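Local coordinates for prolyl 4-hydroxylase alpha subunit Fe(2+) 2OG dioxygenase domain-containing protein (PDB 3W20), which probably catalyses 2-oxoglutarate-dependent oxidation of N-substituted L-amino acids, most likely with iron, and is crystallised here with zinc at the metal site, at residues P154-G162 against K171-G179; S75-R83 against K92-A100. All coordinates share one frame; numbering follows the deposited sequence.

Contact 1: residues P154-G162 against K171-G179. With ZN (zinc ion), chain C.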
loop_
_atom_site.group_PDB
_atom_site.type_symbol
_atom_site.label_atom_id
_atom_site.label_comp_id
_atom_site.label_asym_id
_atom_site.label_seq_id
_atom_site.Cartn_x
_atom_site.Cartn_y
_atom_site.Cartn_z
ATOM N N PRO A 154 11.790 -23.769 -10.328
ATOM C CA PRO A 154 12.677 -22.874 -11.088
ATOM C C PRO A 154 11.906 -21.629 -11.468
ATOM O O PRO A 154 10.773 -21.722 -11.887
ATOM C CB PRO A 154 13.021 -23.682 -12.358
ATOM C CG PRO A 154 12.677 -25.097 -12.032
ATOM C CD PRO A 154 11.456 -24.950 -11.149
ATOM N N HIS A 155 12.505 -20.467 -11.263
ATOM C CA HIS A 155 11.812 -19.230 -11.532
ATOM C C HIS A 155 12.901 -18.220 -11.844
ATOM O O HIS A 155 14.108 -18.536 -11.803
ATOM C CB HIS A 155 11.021 -18.773 -10.312
ATOM C CG HIS A 155 11.896 -18.322 -9.221
ATOM N ND1 HIS A 155 12.693 -19.160 -8.562
ATOM C CD2 HIS A 155 12.188 -17.045 -8.758
ATOM C CE1 HIS A 155 13.419 -18.480 -7.670
ATOM N NE2 HIS A 155 13.143 -17.176 -7.833
ATOM N N CYS A 156 12.482 -17.001 -12.186
ATOM C CA CYS A 156 13.399 -15.884 -12.292
ATOM C C CYS A 156 12.703 -14.715 -11.628
ATOM O O CYS A 156 11.455 -14.773 -11.358
ATOM C CB CYS A 156 13.831 -15.597 -13.734
ATOM S SG CYS A 156 12.464 -15.074 -14.762
ATOM N N ASP A 157 13.491 -13.753 -11.235
ATOM C CA ASP A 157 12.976 -12.592 -10.587
ATOM C C ASP A 157 13.220 -11.356 -11.443
ATOM O O ASP A 157 14.361 -11.045 -11.823
ATOM C CB ASP A 157 13.589 -12.392 -9.209
ATOM C CG ASP A 157 13.662 -13.698 -8.332
ATOM O OD1 ASP A 157 12.705 -14.027 -7.655
ATOM O OD2 ASP A 157 14.741 -14.291 -8.193
ATOM N N ASP A 158 12.135 -10.668 -11.775
ATOM C CA ASP A 158 12.217 -9.469 -12.584
ATOM C C ASP A 158 11.019 -8.624 -12.122
ATOM O O ASP A 158 9.847 -9.127 -12.101
ATOM C CB ASP A 158 12.046 -9.849 -14.085
ATOM C CG ASP A 158 12.045 -8.631 -15.007
ATOM O OD1 ASP A 158 11.439 -7.589 -14.675
ATOM O OD2 ASP A 158 12.650 -8.702 -16.116
ATOM N N VAL A 159 11.330 -7.383 -11.703
ATOM C CA VAL A 159 10.395 -6.482 -11.044
ATOM C C VAL A 159 9.154 -6.233 -11.957
ATOM O O VAL A 159 8.053 -5.948 -11.447
ATOM C CB VAL A 159 11.110 -5.163 -10.631
ATOM C CG1 VAL A 159 11.352 -4.261 -11.817
ATOM C CG2 VAL A 159 10.253 -4.413 -9.619
ATOM N N SER A 160 9.355 -6.362 -13.254
ATOM C CA SER A 160 8.251 -6.223 -14.205
ATOM C C SER A 160 7.337 -7.375 -14.461
ATOM O O SER A 160 6.260 -7.184 -15.126
ATOM C CB SER A 160 8.770 -5.660 -15.533
ATOM O OG SER A 160 9.454 -6.632 -16.286
ATOM N N TYR A 161 7.676 -8.531 -13.921
ATOM C CA TYR A 161 6.946 -9.739 -14.238
ATOM C C TYR A 161 5.672 -9.994 -13.392
ATOM O O TYR A 161 5.510 -11.023 -12.806
ATOM C CB TYR A 161 7.869 -10.949 -14.203
ATOM C CG TYR A 161 8.842 -11.052 -15.345
ATOM C CD1 TYR A 161 9.007 -10.017 -16.265
ATOM C CD2 TYR A 161 9.551 -12.193 -15.541
ATOM C CE1 TYR A 161 9.903 -10.109 -17.292
ATOM C CE2 TYR A 161 10.441 -12.323 -16.573
ATOM C CZ TYR A 161 10.616 -11.289 -17.458
ATOM O OH TYR A 161 11.504 -11.473 -18.449
ATOM N N GLY A 162 4.772 -9.041 -13.397
ATOM C CA GLY A 162 3.411 -9.287 -12.840
ATOM C C GLY A 162 2.642 -10.263 -13.720
ATOM O O GLY A 162 2.699 -10.206 -14.985
ATOM N N LYS A 171 6.451 -1.516 -15.253
ATOM C CA LYS A 171 6.395 -2.158 -16.534
ATOM C C LYS A 171 7.799 -2.246 -17.158
ATOM O O LYS A 171 8.008 -2.897 -18.212
ATOM C CB LYS A 171 5.438 -1.409 -17.428
ATOM C CG LYS A 171 3.964 -1.609 -16.967
ATOM C CD LYS A 171 2.979 -1.153 -18.038
ATOM C CE LYS A 171 1.613 -0.997 -17.441
ATOM N NZ LYS A 171 1.014 -2.358 -17.272
ATOM N N ARG A 172 8.734 -1.651 -16.455
ATOM C CA ARG A 172 10.102 -1.591 -16.935
ATOM C C ARG A 172 10.957 -2.710 -16.349
ATOM O O ARG A 172 10.949 -2.945 -15.124
ATOM C CB ARG A 172 10.692 -0.246 -16.621
ATOM C CG ARG A 172 12.176 -0.139 -17.026
ATOM C CD ARG A 172 12.678 1.274 -16.630
ATOM N NE ARG A 172 14.059 1.408 -17.075
ATOM C CZ ARG A 172 14.877 2.397 -16.769
ATOM N NH1 ARG A 172 14.501 3.363 -15.911
ATOM N NH2 ARG A 172 16.125 2.356 -17.216
ATOM N N SER A 173 11.649 -3.402 -17.256
ATOM C CA SER A 173 12.566 -4.497 -16.878
ATOM C C SER A 173 13.964 -3.961 -16.791
ATOM O O SER A 173 14.333 -3.078 -17.591
ATOM C CB SER A 173 12.527 -5.642 -17.872
ATOM O OG SER A 173 13.473 -6.738 -17.583
ATOM N N PHE A 174 14.754 -4.484 -15.821
ATOM C CA PHE A 174 16.144 -4.090 -15.634
ATOM C C PHE A 174 16.980 -5.305 -15.924
ATOM O O PHE A 174 16.912 -6.310 -15.171
ATOM C CB PHE A 174 16.348 -3.651 -14.172
ATOM C CG PHE A 174 15.672 -2.304 -13.866
ATOM C CD1 PHE A 174 16.426 -1.131 -13.857
ATOM C CD2 PHE A 174 14.289 -2.209 -13.743
ATOM C CE1 PHE A 174 15.820 0.114 -13.583
ATOM C CE2 PHE A 174 13.669 -0.956 -13.582
ATOM C CZ PHE A 174 14.454 0.208 -13.492
ATOM N N PRO A 175 17.718 -5.323 -17.064
ATOM C CA PRO A 175 18.342 -6.623 -17.408
ATOM C C PRO A 175 19.416 -7.087 -16.445
ATOM O O PRO A 175 19.712 -8.280 -16.353
ATOM C CB PRO A 175 18.987 -6.346 -18.811
ATOM C CG PRO A 175 18.994 -4.847 -18.927
ATOM C CD PRO A 175 17.931 -4.262 -18.087
ATOM N N ARG A 176 19.982 -6.173 -15.643
ATOM C CA ARG A 176 20.945 -6.567 -14.667
ATOM C C ARG A 176 20.380 -6.626 -13.244
ATOM O O ARG A 176 21.119 -6.413 -12.272
ATOM C CB ARG A 176 22.228 -5.700 -14.710
ATOM C CG ARG A 176 22.843 -5.590 -16.121
ATOM C CD ARG A 176 23.130 -6.978 -16.753
ATOM N NE ARG A 176 22.998 -6.831 -18.219
ATOM C CZ ARG A 176 22.681 -7.827 -19.040
ATOM N NH1 ARG A 176 22.570 -7.578 -20.323
ATOM N NH2 ARG A 176 22.536 -9.088 -18.634
ATOM N N GLN A 177 19.054 -6.817 -13.094
ATOM C CA GLN A 177 18.490 -6.894 -11.715
ATOM C C GLN A 177 19.300 -7.975 -10.964
ATOM O O GLN A 177 19.516 -9.072 -11.519
ATOM C CB GLN A 177 17.037 -7.321 -11.794
ATOM C CG GLN A 177 16.386 -7.554 -10.379
ATOM C CD GLN A 177 14.881 -7.783 -10.468
ATOM O OE1 GLN A 177 14.189 -7.102 -11.215
ATOM N NE2 GLN A 177 14.368 -8.632 -9.559
ATOM N N LEU A 178 19.683 -7.685 -9.698
ATOM C CA LEU A 178 20.483 -8.684 -8.962
ATOM C C LEU A 178 19.679 -9.238 -7.841
ATOM O O LEU A 178 18.939 -8.467 -7.204
ATOM C CB LEU A 178 21.748 -8.047 -8.388
ATOM C CG LEU A 178 22.537 -7.330 -9.481
ATOM C CD1 LEU A 178 23.749 -6.703 -8.786
ATOM C CD2 LEU A 178 22.942 -8.281 -10.666
ATOM N N GLY A 179 19.878 -10.528 -7.522
ATOM C CA GLY A 179 19.435 -11.055 -6.220
ATOM C C GLY A 179 20.692 -11.096 -5.336
ATOM O O GLY A 179 21.818 -11.291 -5.855
HETATM ZN ZN ZN C . 14.985 -15.938 -7.218
HETATM O O HOH W 1 13.796 -6.158 -13.759
#
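The Asp158 carboxylate takes the hydroxyl of Ser173 at OD2, on the syn side and 16° out of its plane, with OG to OD2 2.6 Å; Lys243 adds a salt bridge to the same oxygen. Its OD1 serves Ser160 twice: the backbone N, 2.8 Å away, uses the anti lone pair in an Asx turn, while OG comes from above the plane. Behind the carboxylate, Asp158 CB lies over the centre of one face of the Tyr161 ring. The Phe174 ring has a water in its plane at one edge, meets Val159 CG1 obliquely through CD2 at 4.1 Å, and sets its CZ over the rim of one Arg172 guanidinium face; that guanidinium is paired with Glu266.

Just upstream, His155 NE2 and Asp157 OD2 bind zinc at 2.3 and 1.9 Å, forming with His246 the facial triad (HxD...H) of a double-stranded beta-helix dioxygenase. Gln177, just before strand 178-185, reaches across to the residues that follow: with CG anti to the backbone N (chi1 175°) and the chain extended, its OE1 receives Val159 N at 2.9 Å, in the carbonyl plane on a lone pair. The same water probably donates to OE1 and accepts from Phe174 N, 2.8 Å from its oxygen. Asp157 O lies beside the Gln177 amide at too poor an angle to bond NE2, and accepts instead from Ser242 OG.

Contact 2: residues S75-R83 against K92-A100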
loop_
_atom_site.group_PDB
_atom_site.type_symbol
_atom_site.label_atom_id
_atom_site.label_comp_id
_atom_site.label_asym_id
_atom_site.label_seq_id
_atom_site.Cartn_x
_atom_site.Cartn_y
_atom_site.Cartn_z
ATOM N N SER A 75 4.760 -12.227 6.007
ATOM C CA SER A 75 5.501 -11.148 5.347
ATOM C C SER A 75 5.219 -11.202 3.822
ATOM O O SER A 75 5.344 -12.256 3.199
ATOM C CB SER A 75 7.010 -11.251 5.676
ATOM O OG SER A 75 7.814 -10.291 4.980
ATOM N N VAL A 76 4.763 -10.101 3.229
ATOM C CA VAL A 76 4.396 -10.154 1.792
ATOM C C VAL A 76 5.580 -9.739 0.917
ATOM O O VAL A 76 6.104 -8.644 1.061
ATOM C CB VAL A 76 3.113 -9.310 1.448
ATOM C CG1 VAL A 76 2.720 -9.517 -0.018
ATOM C CG2 VAL A 76 1.968 -9.686 2.407
ATOM N N THR A 77 5.966 -10.589 -0.027
ATOM C CA THR A 77 7.075 -10.269 -0.925
ATOM C C THR A 77 6.551 -9.750 -2.271
ATOM O O THR A 77 5.393 -9.954 -2.579
ATOM C CB THR A 77 7.997 -11.463 -1.186
ATOM O OG1 THR A 77 7.269 -12.451 -1.914
ATOM C CG2 THR A 77 8.539 -12.021 0.149
ATOM N N LEU A 78 7.410 -9.035 -3.013
ATOM C CA LEU A 78 7.041 -8.539 -4.333
ATOM C C LEU A 78 6.733 -9.733 -5.243
ATOM O O LEU A 78 5.873 -9.667 -6.047
ATOM C CB LEU A 78 8.221 -7.766 -4.943
ATOM C CG LEU A 78 7.802 -7.012 -6.205
ATOM C CD1 LEU A 78 6.847 -5.911 -5.862
ATOM C CD2 LEU A 78 8.966 -6.407 -6.939
ATOM N N GLY A 79 7.459 -10.862 -5.100
ATOM C CA GLY A 79 7.208 -12.007 -5.956
ATOM C C GLY A 79 5.839 -12.559 -5.690
ATOM O O GLY A 79 5.153 -12.985 -6.618
ATOM N N GLN A 80 5.421 -12.531 -4.423
ATOM C CA GLN A 80 4.044 -12.947 -4.088
ATOM C C GLN A 80 2.994 -11.941 -4.597
ATOM O O GLN A 80 1.914 -12.315 -5.115
ATOM C CB GLN A 80 3.850 -13.130 -2.591
ATOM C CG GLN A 80 4.653 -14.254 -1.938
ATOM C CD GLN A 80 4.869 -14.065 -0.407
ATOM O OE1 GLN A 80 4.214 -13.239 0.258
ATOM N NE2 GLN A 80 5.774 -14.857 0.148
ATOM N N LEU A 81 3.343 -10.671 -4.512
ATOM C CA LEU A 81 2.426 -9.665 -5.020
ATOM C C LEU A 81 2.202 -9.837 -6.513
ATOM O O LEU A 81 1.096 -9.629 -7.002
ATOM C CB LEU A 81 2.919 -8.257 -4.666
ATOM C CG LEU A 81 2.109 -7.034 -5.156
ATOM C CD1 LEU A 81 0.670 -7.091 -4.634
ATOM C CD2 LEU A 81 2.782 -5.749 -4.748
ATOM N N GLN A 82 3.261 -10.188 -7.251
ATOM C CA GLN A 82 3.169 -10.369 -8.688
ATOM C C GLN A 82 2.246 -11.497 -9.098
ATOM O O GLN A 82 1.800 -11.464 -10.231
ATOM C CB GLN A 82 4.554 -10.706 -9.275
ATOM C CG GLN A 82 5.435 -9.501 -9.379
ATOM C CD GLN A 82 6.843 -9.835 -9.922
ATOM O OE1 GLN A 82 7.330 -10.917 -9.754
ATOM N NE2 GLN A 82 7.508 -8.820 -10.505
ATOM N N ARG A 83 1.984 -12.473 -8.234
ATOM C CA ARG A 83 1.094 -13.565 -8.597
ATOM C C ARG A 83 -0.370 -13.162 -8.641
ATOM O O ARG A 83 -1.222 -13.837 -9.275
ATOM C CB ARG A 83 1.383 -14.788 -7.734
ATOM C CG ARG A 83 2.704 -15.381 -8.164
ATOM C CD ARG A 83 2.841 -16.843 -7.755
ATOM N NE ARG A 83 3.461 -16.871 -6.438
ATOM C CZ ARG A 83 4.775 -16.832 -6.213
ATOM N NH1 ARG A 83 5.650 -16.778 -7.235
ATOM N NH2 ARG A 83 5.208 -16.843 -4.957
ATOM N N LYS A 92 -3.864 -6.954 -2.352
ATOM C CA LYS A 92 -2.497 -7.385 -1.901
ATOM C C LYS A 92 -1.491 -6.260 -1.981
ATOM O O LYS A 92 -0.576 -6.238 -1.142
ATOM C CB LYS A 92 -1.991 -8.602 -2.672
ATOM C CG LYS A 92 -0.902 -9.399 -1.984
ATOM C CD LYS A 92 -1.442 -9.977 -0.682
ATOM C CE LYS A 92 -0.729 -11.222 -0.163
ATOM N NZ LYS A 92 -1.289 -12.488 -0.718
ATOM N N ALA A 93 -1.621 -5.341 -2.975
ATOM C CA ALA A 93 -0.694 -4.151 -3.023
ATOM C C ALA A 93 -0.912 -3.319 -1.769
ATOM O O ALA A 93 0.047 -2.791 -1.211
ATOM C CB ALA A 93 -0.941 -3.278 -4.285
ATOM N N ALA A 94 -2.173 -3.179 -1.322
ATOM C CA ALA A 94 -2.393 -2.370 -0.114
ATOM C C ALA A 94 -1.633 -3.063 1.039
ATOM O O ALA A 94 -1.019 -2.361 1.840
ATOM C CB ALA A 94 -3.899 -2.363 0.267
ATOM N N GLU A 95 -1.732 -4.389 1.173
ATOM C CA GLU A 95 -0.997 -5.131 2.242
ATOM C C GLU A 95 0.495 -4.972 2.110
ATOM O O GLU A 95 1.219 -4.614 3.080
ATOM C CB GLU A 95 -1.322 -6.661 2.296
ATOM C CG GLU A 95 -2.716 -7.030 2.746
ATOM C CD GLU A 95 -2.816 -8.570 2.694
ATOM O OE1 GLU A 95 -2.027 -9.267 3.397
ATOM O OE2 GLU A 95 -3.603 -9.056 1.887
ATOM N N TYR A 96 0.968 -5.110 0.883
ATOM C CA TYR A 96 2.405 -5.037 0.655
ATOM C C TYR A 96 2.969 -3.688 1.055
ATOM O O TYR A 96 3.954 -3.627 1.847
ATOM C CB TYR A 96 2.721 -5.331 -0.807
ATOM C CG TYR A 96 4.218 -5.277 -1.099
ATOM C CD1 TYR A 96 5.067 -6.360 -0.862
ATOM C CD2 TYR A 96 4.768 -4.126 -1.651
ATOM C CE1 TYR A 96 6.449 -6.254 -1.171
ATOM C CE2 TYR A 96 6.127 -4.020 -1.963
ATOM C CZ TYR A 96 6.953 -5.080 -1.710
ATOM O OH TYR A 96 8.290 -4.961 -2.013
ATOM N N PHE A 97 2.370 -2.637 0.557
ATOM C CA PHE A 97 2.920 -1.286 0.822
ATOM C C PHE A 97 2.610 -0.802 2.214
ATOM O O PHE A 97 3.434 -0.100 2.789
ATOM C CB PHE A 97 2.475 -0.304 -0.260
ATOM C CG PHE A 97 3.218 -0.574 -1.535
ATOM C CD1 PHE A 97 4.556 -0.200 -1.680
ATOM C CD2 PHE A 97 2.574 -1.270 -2.557
ATOM C CE1 PHE A 97 5.243 -0.514 -2.866
ATOM C CE2 PHE A 97 3.247 -1.609 -3.729
ATOM C CZ PHE A 97 4.575 -1.188 -3.868
ATOM N N GLY A 98 1.507 -1.263 2.769
ATOM C CA GLY A 98 1.124 -0.896 4.167
ATOM C C GLY A 98 2.116 -1.547 5.131
ATOM O O GLY A 98 2.592 -0.938 6.119
ATOM N N ILE A 99 2.500 -2.763 4.841
ATOM C CA ILE A 99 3.445 -3.493 5.722
ATOM C C ILE A 99 4.838 -2.901 5.609
ATOM O O ILE A 99 5.525 -2.718 6.614
ATOM C CB ILE A 99 3.489 -4.997 5.408
ATOM C CG1 ILE A 99 2.192 -5.645 5.912
ATOM C CG2 ILE A 99 4.633 -5.734 6.108
ATOM C CD1 ILE A 99 2.058 -7.063 5.415
ATOM N N ALA A 100 5.249 -2.569 4.393
ATOM C CA ALA A 100 6.661 -2.215 4.189
ATOM C C ALA A 100 6.993 -1.010 5.091
ATOM O O ALA A 100 8.070 -0.866 5.657
ATOM C CB ALA A 100 6.892 -1.805 2.759
#
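Leu81 enters a hole formed by Lys92, Ala93, Tyr96 and Phe97, knob into hole. Its CD1 presses on the backbone, 3.3 Å from Ala93 N, and its CD2 lies 3.9 Å from Tyr96 CG, the two side chains crossing at about a right angle. Val76, just before the helix, packs farther along 92-100: CG1 meets Lys92 CE and Tyr96 CD1, and CG2 meets Ile99 CD1 at 4.0 Å. Val76 O sits near the plane of the Tyr96 ring at its edge, 3.2 Å from Tyr96 CD1. Tyr96 CG is anti to the backbone N (chi1 -180°), which sends the ring across to the start of helix 78-83. Helix 78-83 and the 92-100 part of helix 87-107 form an antiparallel helical hairpin, at 165° with the segment axes 10.0 Å apart at their closest, joined by packing without a hydrogen bond between the two segments. A capping box sets the turn behind Val76: Gln80 N bonds Thr77 OG1 at 3.1 Å, and Thr77 N returns to Gln80 OE1 from above the amide plane. Farther out, Tyr96 OH bonds the C-terminal carboxylate of Asp273, and Phe97, with Tyr96 CD2 over one face, meets Phe135 edge-to-face. Glu95 OE1 accepts from Tyr131 N of the second subunit, against whose Tyr131 Ile99 also packs.

How the contacts relate
From the N terminus, contact 2 comes first: 75-83 leads through a short link into helix 87-107, whose residues 92-100 fold back on it, closing a helical hairpin at the subunit interface, where Cys101 forms an interchain disulfide. The chain then runs through strand 139-143, which carries Arg141 and Tyr143 of the 2-oxoglutarate site, before contact 1 closes an eight-residue loop without helix or strand between the metal ligands and strand 178-185. The loops lie in series, neither nested nor crossing; the centres of contact 1 and contact 2 are about 16 Å apart. They nevertheless touch: Gln82 NE2 probably bonds Asp158 O at 2.8 Å, and Leu78 CD2 packs on Val159 CG2, joining the helical hairpin to the metal-binding loop.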